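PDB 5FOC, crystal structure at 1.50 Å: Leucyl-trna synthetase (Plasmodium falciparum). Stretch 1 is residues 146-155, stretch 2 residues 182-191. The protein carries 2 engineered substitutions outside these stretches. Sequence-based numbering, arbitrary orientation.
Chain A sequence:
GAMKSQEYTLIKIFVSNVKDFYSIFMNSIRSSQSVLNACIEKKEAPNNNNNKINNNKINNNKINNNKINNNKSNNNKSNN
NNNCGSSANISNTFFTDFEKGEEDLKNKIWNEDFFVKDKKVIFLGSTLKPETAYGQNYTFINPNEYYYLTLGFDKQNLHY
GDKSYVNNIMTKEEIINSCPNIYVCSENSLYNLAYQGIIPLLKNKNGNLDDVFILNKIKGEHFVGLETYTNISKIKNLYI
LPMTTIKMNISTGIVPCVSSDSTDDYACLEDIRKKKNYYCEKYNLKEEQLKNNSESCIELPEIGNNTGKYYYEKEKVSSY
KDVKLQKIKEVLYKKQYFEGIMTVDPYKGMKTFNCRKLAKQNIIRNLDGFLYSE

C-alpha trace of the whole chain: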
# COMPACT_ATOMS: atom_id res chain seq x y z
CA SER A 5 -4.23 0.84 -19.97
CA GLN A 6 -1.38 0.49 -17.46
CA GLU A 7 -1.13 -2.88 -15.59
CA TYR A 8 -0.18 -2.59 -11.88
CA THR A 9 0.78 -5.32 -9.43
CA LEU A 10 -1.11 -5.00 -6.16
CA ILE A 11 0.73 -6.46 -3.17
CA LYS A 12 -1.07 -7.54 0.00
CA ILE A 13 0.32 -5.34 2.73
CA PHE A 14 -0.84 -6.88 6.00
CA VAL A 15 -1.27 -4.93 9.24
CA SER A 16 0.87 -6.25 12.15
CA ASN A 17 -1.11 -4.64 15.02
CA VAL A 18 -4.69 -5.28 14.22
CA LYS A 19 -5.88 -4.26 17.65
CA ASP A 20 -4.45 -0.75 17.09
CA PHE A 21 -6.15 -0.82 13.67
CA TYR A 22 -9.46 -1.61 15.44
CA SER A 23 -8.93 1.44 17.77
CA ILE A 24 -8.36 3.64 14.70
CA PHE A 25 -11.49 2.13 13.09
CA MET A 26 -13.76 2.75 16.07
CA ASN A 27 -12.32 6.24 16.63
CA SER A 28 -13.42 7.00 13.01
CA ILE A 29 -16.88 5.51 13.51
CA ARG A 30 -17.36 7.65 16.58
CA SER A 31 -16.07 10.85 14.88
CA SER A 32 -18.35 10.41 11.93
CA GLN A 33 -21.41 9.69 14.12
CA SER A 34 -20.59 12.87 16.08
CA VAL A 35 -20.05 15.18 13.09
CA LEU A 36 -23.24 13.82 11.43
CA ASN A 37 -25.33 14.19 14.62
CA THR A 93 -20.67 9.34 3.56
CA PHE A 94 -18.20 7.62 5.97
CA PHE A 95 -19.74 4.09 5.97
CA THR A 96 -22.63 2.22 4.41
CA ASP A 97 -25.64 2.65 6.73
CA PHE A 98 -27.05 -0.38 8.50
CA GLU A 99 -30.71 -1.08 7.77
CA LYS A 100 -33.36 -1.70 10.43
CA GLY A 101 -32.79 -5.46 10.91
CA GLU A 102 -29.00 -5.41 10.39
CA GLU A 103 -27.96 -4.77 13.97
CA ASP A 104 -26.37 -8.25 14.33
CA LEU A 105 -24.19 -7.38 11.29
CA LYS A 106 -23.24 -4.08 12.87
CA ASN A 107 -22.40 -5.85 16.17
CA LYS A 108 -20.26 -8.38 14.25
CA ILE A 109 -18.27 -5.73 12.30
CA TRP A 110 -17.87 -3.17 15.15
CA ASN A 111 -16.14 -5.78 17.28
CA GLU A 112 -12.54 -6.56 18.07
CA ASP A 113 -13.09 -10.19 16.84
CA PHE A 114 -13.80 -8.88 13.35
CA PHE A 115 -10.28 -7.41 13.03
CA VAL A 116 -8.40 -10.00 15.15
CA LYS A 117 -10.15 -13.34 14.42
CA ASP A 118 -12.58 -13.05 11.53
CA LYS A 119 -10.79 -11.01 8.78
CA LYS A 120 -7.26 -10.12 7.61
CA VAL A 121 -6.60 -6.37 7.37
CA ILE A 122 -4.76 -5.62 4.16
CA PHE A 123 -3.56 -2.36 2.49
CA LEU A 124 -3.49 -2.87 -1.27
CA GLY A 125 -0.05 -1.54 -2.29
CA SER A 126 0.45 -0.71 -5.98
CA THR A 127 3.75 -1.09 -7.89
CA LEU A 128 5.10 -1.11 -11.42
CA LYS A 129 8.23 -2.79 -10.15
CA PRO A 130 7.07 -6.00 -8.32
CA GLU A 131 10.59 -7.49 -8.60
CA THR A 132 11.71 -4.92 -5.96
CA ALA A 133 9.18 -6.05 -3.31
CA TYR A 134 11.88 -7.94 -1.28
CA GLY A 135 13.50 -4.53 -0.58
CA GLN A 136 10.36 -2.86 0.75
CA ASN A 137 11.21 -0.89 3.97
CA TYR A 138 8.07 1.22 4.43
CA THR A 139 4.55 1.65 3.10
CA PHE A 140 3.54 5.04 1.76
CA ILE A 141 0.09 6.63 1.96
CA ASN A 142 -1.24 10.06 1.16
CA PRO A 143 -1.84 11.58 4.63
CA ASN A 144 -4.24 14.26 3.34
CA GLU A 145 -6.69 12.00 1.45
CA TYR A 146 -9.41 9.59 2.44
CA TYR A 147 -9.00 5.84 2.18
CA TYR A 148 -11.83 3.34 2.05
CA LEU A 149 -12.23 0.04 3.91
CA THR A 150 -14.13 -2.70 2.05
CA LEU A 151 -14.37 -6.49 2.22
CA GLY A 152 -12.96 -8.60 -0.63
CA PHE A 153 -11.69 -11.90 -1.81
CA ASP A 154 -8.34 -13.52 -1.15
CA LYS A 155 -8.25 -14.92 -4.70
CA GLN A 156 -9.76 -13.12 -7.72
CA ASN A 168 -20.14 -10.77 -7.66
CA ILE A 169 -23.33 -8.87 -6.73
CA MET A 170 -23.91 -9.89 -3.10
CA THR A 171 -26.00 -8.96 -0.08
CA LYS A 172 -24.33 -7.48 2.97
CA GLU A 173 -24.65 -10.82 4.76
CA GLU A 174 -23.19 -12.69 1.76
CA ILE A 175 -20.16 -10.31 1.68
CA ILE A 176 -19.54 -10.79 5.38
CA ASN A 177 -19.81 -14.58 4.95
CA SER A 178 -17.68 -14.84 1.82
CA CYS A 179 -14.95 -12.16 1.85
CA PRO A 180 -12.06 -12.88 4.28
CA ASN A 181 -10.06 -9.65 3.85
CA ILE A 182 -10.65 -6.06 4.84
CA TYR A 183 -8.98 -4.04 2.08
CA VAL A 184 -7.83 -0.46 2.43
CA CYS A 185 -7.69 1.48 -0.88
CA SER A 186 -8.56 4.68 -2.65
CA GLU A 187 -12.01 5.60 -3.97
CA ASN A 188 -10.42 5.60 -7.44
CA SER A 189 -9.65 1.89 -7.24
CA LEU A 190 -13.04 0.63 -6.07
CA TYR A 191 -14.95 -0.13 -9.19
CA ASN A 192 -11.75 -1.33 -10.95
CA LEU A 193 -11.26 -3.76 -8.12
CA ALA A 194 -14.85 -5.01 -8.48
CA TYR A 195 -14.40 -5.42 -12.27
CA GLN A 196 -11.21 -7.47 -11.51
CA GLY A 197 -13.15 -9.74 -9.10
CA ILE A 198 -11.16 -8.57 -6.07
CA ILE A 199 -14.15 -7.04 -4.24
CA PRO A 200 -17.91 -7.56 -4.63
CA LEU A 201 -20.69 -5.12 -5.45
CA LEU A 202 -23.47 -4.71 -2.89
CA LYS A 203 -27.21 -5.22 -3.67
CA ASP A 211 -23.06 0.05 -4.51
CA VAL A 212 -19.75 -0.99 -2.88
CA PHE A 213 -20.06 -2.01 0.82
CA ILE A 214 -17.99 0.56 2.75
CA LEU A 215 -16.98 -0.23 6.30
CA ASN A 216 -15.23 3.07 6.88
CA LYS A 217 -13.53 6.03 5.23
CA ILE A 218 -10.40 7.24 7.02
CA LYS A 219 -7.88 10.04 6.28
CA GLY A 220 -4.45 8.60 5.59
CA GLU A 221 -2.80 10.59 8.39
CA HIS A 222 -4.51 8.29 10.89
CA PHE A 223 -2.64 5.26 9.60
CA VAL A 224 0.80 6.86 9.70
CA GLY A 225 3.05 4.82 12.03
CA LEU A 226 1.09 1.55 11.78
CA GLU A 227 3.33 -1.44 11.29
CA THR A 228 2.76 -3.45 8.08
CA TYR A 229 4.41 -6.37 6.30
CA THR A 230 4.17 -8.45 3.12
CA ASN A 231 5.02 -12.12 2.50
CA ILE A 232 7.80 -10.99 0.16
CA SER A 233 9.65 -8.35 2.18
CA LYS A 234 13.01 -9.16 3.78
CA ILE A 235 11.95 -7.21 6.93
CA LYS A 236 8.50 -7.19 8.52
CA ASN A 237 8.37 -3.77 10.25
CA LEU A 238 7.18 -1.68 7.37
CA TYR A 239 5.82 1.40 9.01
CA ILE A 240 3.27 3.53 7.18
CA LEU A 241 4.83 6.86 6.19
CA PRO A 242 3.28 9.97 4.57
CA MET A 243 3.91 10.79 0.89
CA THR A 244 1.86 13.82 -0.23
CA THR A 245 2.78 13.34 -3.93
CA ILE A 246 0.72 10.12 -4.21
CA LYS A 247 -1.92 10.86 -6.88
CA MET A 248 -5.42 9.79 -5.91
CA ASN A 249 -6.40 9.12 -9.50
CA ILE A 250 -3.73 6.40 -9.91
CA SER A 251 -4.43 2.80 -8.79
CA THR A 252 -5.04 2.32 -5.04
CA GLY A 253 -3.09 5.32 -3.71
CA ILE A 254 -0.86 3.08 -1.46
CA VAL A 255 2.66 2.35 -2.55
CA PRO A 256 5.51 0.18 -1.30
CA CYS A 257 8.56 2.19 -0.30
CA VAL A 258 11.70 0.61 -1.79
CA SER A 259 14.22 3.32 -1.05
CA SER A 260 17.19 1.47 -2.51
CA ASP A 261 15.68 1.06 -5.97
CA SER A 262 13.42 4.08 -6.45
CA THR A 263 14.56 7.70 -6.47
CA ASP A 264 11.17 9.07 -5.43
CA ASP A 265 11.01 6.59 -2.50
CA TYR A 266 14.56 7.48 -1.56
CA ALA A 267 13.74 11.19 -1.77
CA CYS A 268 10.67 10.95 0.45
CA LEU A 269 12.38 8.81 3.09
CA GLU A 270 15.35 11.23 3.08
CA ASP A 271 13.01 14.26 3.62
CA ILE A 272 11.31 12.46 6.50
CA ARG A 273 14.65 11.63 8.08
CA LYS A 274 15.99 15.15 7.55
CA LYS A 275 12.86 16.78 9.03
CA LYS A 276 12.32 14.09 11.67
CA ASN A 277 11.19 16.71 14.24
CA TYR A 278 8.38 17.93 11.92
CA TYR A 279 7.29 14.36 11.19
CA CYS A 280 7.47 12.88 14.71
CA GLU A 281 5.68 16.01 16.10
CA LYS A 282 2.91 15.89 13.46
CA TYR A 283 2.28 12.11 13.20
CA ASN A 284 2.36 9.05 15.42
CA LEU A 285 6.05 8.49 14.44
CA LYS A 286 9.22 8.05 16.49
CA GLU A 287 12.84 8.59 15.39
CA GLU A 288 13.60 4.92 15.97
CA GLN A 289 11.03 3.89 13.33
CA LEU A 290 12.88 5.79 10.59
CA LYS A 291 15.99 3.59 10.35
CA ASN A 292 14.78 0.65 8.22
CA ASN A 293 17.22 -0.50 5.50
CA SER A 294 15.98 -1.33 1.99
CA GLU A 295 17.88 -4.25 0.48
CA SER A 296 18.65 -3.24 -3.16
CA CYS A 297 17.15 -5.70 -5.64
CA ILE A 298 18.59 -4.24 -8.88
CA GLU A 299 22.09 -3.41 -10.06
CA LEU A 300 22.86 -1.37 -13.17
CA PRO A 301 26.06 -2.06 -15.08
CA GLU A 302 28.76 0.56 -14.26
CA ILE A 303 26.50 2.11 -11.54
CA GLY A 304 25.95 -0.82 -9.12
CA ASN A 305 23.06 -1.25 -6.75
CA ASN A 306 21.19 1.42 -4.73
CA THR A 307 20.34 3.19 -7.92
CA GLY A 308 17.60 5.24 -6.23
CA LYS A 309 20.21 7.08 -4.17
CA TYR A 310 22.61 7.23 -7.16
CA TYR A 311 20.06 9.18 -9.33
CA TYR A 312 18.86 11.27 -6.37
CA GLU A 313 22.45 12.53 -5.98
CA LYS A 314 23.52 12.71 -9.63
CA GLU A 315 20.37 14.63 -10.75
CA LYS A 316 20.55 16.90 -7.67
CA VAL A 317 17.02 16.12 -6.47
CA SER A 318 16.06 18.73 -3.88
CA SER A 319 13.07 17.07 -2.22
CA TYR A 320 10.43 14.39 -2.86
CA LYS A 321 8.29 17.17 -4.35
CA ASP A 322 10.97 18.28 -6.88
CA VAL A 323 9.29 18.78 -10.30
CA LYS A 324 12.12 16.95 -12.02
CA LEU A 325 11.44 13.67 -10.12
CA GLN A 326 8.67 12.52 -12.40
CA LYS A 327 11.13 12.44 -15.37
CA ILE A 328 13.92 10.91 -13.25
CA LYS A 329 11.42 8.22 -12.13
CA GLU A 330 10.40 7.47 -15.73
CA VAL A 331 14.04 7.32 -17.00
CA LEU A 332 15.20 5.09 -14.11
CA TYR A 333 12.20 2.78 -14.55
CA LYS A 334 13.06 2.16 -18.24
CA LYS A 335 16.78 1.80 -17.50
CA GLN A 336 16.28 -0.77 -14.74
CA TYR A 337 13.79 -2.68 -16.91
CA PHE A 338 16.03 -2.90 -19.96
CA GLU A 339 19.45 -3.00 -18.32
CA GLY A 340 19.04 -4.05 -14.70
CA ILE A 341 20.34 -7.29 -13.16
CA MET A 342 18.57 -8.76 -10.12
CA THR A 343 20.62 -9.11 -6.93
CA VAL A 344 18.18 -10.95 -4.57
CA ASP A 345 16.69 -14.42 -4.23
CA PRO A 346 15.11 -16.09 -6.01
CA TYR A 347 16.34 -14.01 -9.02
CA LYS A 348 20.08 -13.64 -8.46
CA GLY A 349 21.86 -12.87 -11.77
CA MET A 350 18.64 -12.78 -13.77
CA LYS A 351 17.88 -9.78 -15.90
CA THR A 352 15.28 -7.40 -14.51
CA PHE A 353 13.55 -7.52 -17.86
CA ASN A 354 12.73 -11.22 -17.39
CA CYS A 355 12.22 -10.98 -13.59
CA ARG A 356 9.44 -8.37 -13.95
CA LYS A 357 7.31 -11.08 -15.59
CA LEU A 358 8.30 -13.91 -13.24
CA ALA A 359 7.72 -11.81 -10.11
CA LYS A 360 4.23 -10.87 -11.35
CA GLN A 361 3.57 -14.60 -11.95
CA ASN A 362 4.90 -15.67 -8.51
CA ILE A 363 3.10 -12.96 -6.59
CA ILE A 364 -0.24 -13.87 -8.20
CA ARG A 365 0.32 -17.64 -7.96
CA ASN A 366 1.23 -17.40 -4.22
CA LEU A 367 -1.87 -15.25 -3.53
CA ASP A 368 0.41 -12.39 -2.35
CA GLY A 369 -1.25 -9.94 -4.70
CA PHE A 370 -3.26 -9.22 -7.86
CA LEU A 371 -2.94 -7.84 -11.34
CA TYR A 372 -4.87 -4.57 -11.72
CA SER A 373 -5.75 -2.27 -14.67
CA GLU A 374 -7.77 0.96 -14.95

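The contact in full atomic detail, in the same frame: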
# COMPACT_ATOMS: atom_id res chain seq x y z
N TYR A 146 -8.62 10.68 1.92
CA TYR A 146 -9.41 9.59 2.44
C TYR A 146 -9.11 8.23 1.81
O TYR A 146 -8.94 8.09 0.61
CB TYR A 146 -10.89 9.89 2.26
CG TYR A 146 -11.42 10.91 3.22
CD1 TYR A 146 -11.55 10.59 4.56
CD2 TYR A 146 -11.84 12.16 2.80
CE1 TYR A 146 -12.04 11.52 5.46
CE2 TYR A 146 -12.35 13.09 3.69
CZ TYR A 146 -12.46 12.74 5.04
OH TYR A 146 -12.97 13.65 5.90
N TYR A 147 -9.08 7.21 2.64
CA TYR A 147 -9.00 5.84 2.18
C TYR A 147 -10.23 5.09 2.62
O TYR A 147 -10.79 5.36 3.70
CB TYR A 147 -7.69 5.16 2.62
CG TYR A 147 -6.50 5.73 1.90
CD1 TYR A 147 -5.92 6.92 2.31
CD2 TYR A 147 -6.02 5.13 0.72
CE1 TYR A 147 -4.86 7.48 1.63
CE2 TYR A 147 -4.93 5.65 0.07
CZ TYR A 147 -4.37 6.84 0.49
OH TYR A 147 -3.32 7.40 -0.21
N TYR A 148 -10.63 4.11 1.82
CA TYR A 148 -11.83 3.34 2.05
C TYR A 148 -11.49 1.93 2.52
O TYR A 148 -10.52 1.35 2.13
CB TYR A 148 -12.68 3.28 0.73
CG TYR A 148 -13.30 4.61 0.44
CD1 TYR A 148 -12.51 5.68 -0.01
CD2 TYR A 148 -14.67 4.82 0.59
CE1 TYR A 148 -13.08 6.92 -0.30
CE2 TYR A 148 -15.25 6.06 0.26
CZ TYR A 148 -14.45 7.10 -0.17
OH TYR A 148 -14.99 8.33 -0.48
N LEU A 149 -12.34 1.42 3.42
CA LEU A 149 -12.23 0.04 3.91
C LEU A 149 -13.42 -0.71 3.33
O LEU A 149 -14.55 -0.28 3.52
CB LEU A 149 -12.29 -0.02 5.48
CG LEU A 149 -10.99 0.39 6.14
CD1 LEU A 149 -10.56 1.81 5.91
CD2 LEU A 149 -11.22 0.16 7.63
N THR A 150 -13.14 -1.85 2.69
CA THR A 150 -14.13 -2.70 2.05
C THR A 150 -13.67 -4.17 2.05
O THR A 150 -12.46 -4.47 1.99
CB THR A 150 -14.41 -2.23 0.60
OG1 THR A 150 -15.63 -2.82 0.20
CG2 THR A 150 -13.32 -2.64 -0.31
N LEU A 151 -14.64 -5.07 2.13
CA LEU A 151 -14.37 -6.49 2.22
C LEU A 151 -14.15 -7.09 0.84
O LEU A 151 -14.83 -6.66 -0.12
CB LEU A 151 -15.53 -7.20 2.93
CG LEU A 151 -15.68 -7.04 4.48
CD1 LEU A 151 -17.06 -7.46 4.92
CD2 LEU A 151 -14.60 -7.90 5.09
N GLY A 152 -13.20 -7.99 0.68
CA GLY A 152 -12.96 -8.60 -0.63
C GLY A 152 -12.39 -9.98 -0.52
O GLY A 152 -12.17 -10.52 0.61
N PHE A 153 -12.10 -10.53 -1.68
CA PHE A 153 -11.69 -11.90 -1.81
C PHE A 153 -10.18 -12.04 -1.75
O PHE A 153 -9.43 -11.14 -2.17
CB PHE A 153 -12.17 -12.44 -3.16
CG PHE A 153 -13.67 -12.32 -3.38
CD1 PHE A 153 -14.53 -13.18 -2.71
CD2 PHE A 153 -14.20 -11.37 -4.24
CE1 PHE A 153 -15.89 -13.09 -2.85
CE2 PHE A 153 -15.59 -11.30 -4.43
CZ PHE A 153 -16.43 -12.15 -3.73
N ASP A 154 -9.75 -13.20 -1.26
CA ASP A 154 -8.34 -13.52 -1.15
C ASP A 154 -7.74 -13.92 -2.48
O ASP A 154 -6.55 -13.71 -2.70
CB ASP A 154 -8.09 -14.63 -0.12
CG ASP A 154 -6.64 -14.69 0.35
OD1 ASP A 154 -6.13 -13.67 0.89
OD2 ASP A 154 -6.01 -15.75 0.15
N LYS A 155 -8.59 -14.49 -3.35
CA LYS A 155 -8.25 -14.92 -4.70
C LYS A 155 -9.28 -14.31 -5.65
O LYS A 155 -10.45 -14.24 -5.30
CB LYS A 155 -8.33 -16.44 -4.75
CG LYS A 155 -7.88 -17.04 -6.06
CD LYS A 155 -7.53 -18.52 -5.91
CE LYS A 155 -8.73 -19.34 -5.51
NZ LYS A 155 -8.49 -20.76 -5.85
N ILE A 182 -10.31 -7.45 4.82
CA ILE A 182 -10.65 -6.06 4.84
C ILE A 182 -9.57 -5.38 4.04
O ILE A 182 -8.46 -5.29 4.47
CB ILE A 182 -10.72 -5.46 6.24
CG1 ILE A 182 -11.86 -6.11 7.01
CG2 ILE A 182 -10.93 -3.97 6.18
CD1 ILE A 182 -11.73 -5.99 8.51
N TYR A 183 -9.92 -4.84 2.84
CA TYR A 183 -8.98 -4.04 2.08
C TYR A 183 -9.08 -2.55 2.30
O TYR A 183 -10.16 -2.03 2.50
CB TYR A 183 -9.18 -4.33 0.58
CG TYR A 183 -8.80 -5.72 0.13
CD1 TYR A 183 -7.55 -6.28 0.46
CD2 TYR A 183 -9.69 -6.54 -0.59
CE1 TYR A 183 -7.18 -7.55 0.04
CE2 TYR A 183 -9.34 -7.83 -1.00
CZ TYR A 183 -8.08 -8.34 -0.70
OH TYR A 183 -7.63 -9.59 -1.03
N VAL A 184 -7.92 -1.89 2.34
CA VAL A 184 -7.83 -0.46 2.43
C VAL A 184 -7.30 0.03 1.06
O VAL A 184 -6.24 -0.43 0.58
CB VAL A 184 -6.85 0.03 3.51
CG1 VAL A 184 -6.95 1.52 3.67
CG2 VAL A 184 -7.16 -0.65 4.86
N CYS A 185 -8.01 1.00 0.50
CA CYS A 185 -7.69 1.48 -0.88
C CYS A 185 -8.40 2.79 -1.15
O CYS A 185 -9.33 3.18 -0.47
CB CYS A 185 -8.11 0.42 -1.87
SG CYS A 185 -9.86 -0.01 -1.83
N SER A 186 -7.96 3.44 -2.24
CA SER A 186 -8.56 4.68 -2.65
C SER A 186 -9.97 4.47 -3.29
O SER A 186 -10.33 3.39 -3.76
CB SER A 186 -7.65 5.35 -3.70
OG SER A 186 -7.52 4.52 -4.85
N GLU A 187 -10.75 5.55 -3.26
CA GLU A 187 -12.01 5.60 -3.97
C GLU A 187 -11.82 5.25 -5.44
O GLU A 187 -12.55 4.41 -5.98
CB GLU A 187 -12.62 7.00 -3.89
CG GLU A 187 -14.04 7.07 -4.43
CD GLU A 187 -14.60 8.46 -4.40
OE1 GLU A 187 -13.87 9.42 -4.10
OE2 GLU A 187 -15.79 8.59 -4.71
N ASN A 188 -10.81 5.87 -6.03
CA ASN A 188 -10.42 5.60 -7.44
C ASN A 188 -10.38 4.13 -7.80
O ASN A 188 -10.79 3.73 -8.87
CB ASN A 188 -9.05 6.21 -7.74
CG ASN A 188 -8.56 5.87 -9.13
OD1 ASN A 188 -9.09 6.45 -10.13
ND2 ASN A 188 -7.61 4.97 -9.26
N SER A 189 -9.82 3.30 -6.92
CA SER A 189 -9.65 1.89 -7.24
C SER A 189 -10.92 1.05 -7.16
O SER A 189 -10.94 -0.05 -7.67
CB SER A 189 -8.56 1.27 -6.38
OG SER A 189 -8.94 1.24 -5.02
N LEU A 190 -11.97 1.53 -6.53
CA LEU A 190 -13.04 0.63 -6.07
C LEU A 190 -13.75 -0.14 -7.18
O LEU A 190 -13.78 -1.36 -7.19
CB LEU A 190 -14.04 1.38 -5.20
CG LEU A 190 -13.56 1.79 -3.79
CD1 LEU A 190 -14.59 2.70 -3.15
CD2 LEU A 190 -13.25 0.60 -2.85
N TYR A 191 -14.21 0.59 -8.21
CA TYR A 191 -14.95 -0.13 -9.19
C TYR A 191 -14.03 -0.98 -10.07
O TYR A 191 -14.47 -2.02 -10.54
CB TYR A 191 -15.80 0.81 -9.99
CG TYR A 191 -16.85 1.53 -9.24
CD1 TYR A 191 -17.84 0.84 -8.57
CD2 TYR A 191 -16.94 2.92 -9.28
CE1 TYR A 191 -18.86 1.51 -7.89
CE2 TYR A 191 -17.95 3.60 -8.61
CZ TYR A 191 -18.91 2.89 -7.92
OH TYR A 191 -19.93 3.53 -7.25
O HOH W 1 -9.89 7.95 -1.96
O HOH W 2 -12.34 10.20 -1.67

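The backbone pairing is antiparallel: the N-to-C directions of strand 146-152 and of the strand that passes through Ile182, Tyr183, Val184 and Cys185 lie 145° apart, and their axes approach to 4.5 Å. Two hydrogen-bonded pairs fix the register. In the first, Tyr148 N donates to Cys185 O at 2.8 Å with an N-H...O angle of 167°, and Cys185 N returns a bond to Tyr148 O at 3.0 Å and 154°. In the second, Thr150 N donates to Tyr183 O (3.0 Å, 160°) and Tyr183 N to Thr150 O (2.7 Å, 153°). Leu149 with Val184 and Leu151 with Ile182 form the non-hydrogen-bonded pairs, with CA-CA separations of 4.7 and 4.6 Å. Between the amide bonds, CA-H groups also approach carbonyls: Leu149 CA lies 3.2 Å from Tyr183 O, and Val184 CA 3.3 Å from Tyr148 O, with angles at hydrogen of 150° and 152°.

One side-chain hydrogen bond extends the contact beyond the paired strands. With chi1 at -67° (m), Tyr183 carries its ring past Gly152, and its OH donates to Phe153 O at 2.6 Å, the carbonyl lying at the ring edge. Gly152 CA sits 3.7 Å from Tyr183 CE2; an ideally placed CB there would come within 2.7 Å of that same CE2, a clash, so the absence of a side chain suits this position.

Apolar packing divides between the sheet faces. On the face bearing Leu149, Leu151, Ile182 and Val184, aliphatic branches meet: Leu151 CD2 to Ile182 CG1 at 3.8 Å, Leu149 CB to Ile182 CG2 at 4.2 Å, and Leu149 CG to Val184 CG2 at 4.2 Å. All four residues are buried, as suits side chains with nothing to hydrogen-bond. On the face of Tyr148, Thr150, Tyr183 and Cys185, Leu190 points its CA-to-CB bond toward the first stretch. Its CD2 reaches Thr150 CG2 at 4.1 Å and its CD1 reaches Tyr148 CG at 4.3 Å. Thr150 thus offers a methyl to this packing while its OG1 is satisfied elsewhere in the structure.

At the more exposed end, Tyr148 CE1 packs 3.6 Å from Glu187 CB, using the aliphatic part of the acid. Water 1 bridges the backbones, donating to Tyr146 O at 2.7 Å and accepting from Glu187 N at 2.9 Å. Water 2 donates to Glu187 OE1 at 3.0 Å and makes a weak bond with Tyr148 OH at 3.5 Å. Together the stretches bury 721 Å², both sides summed.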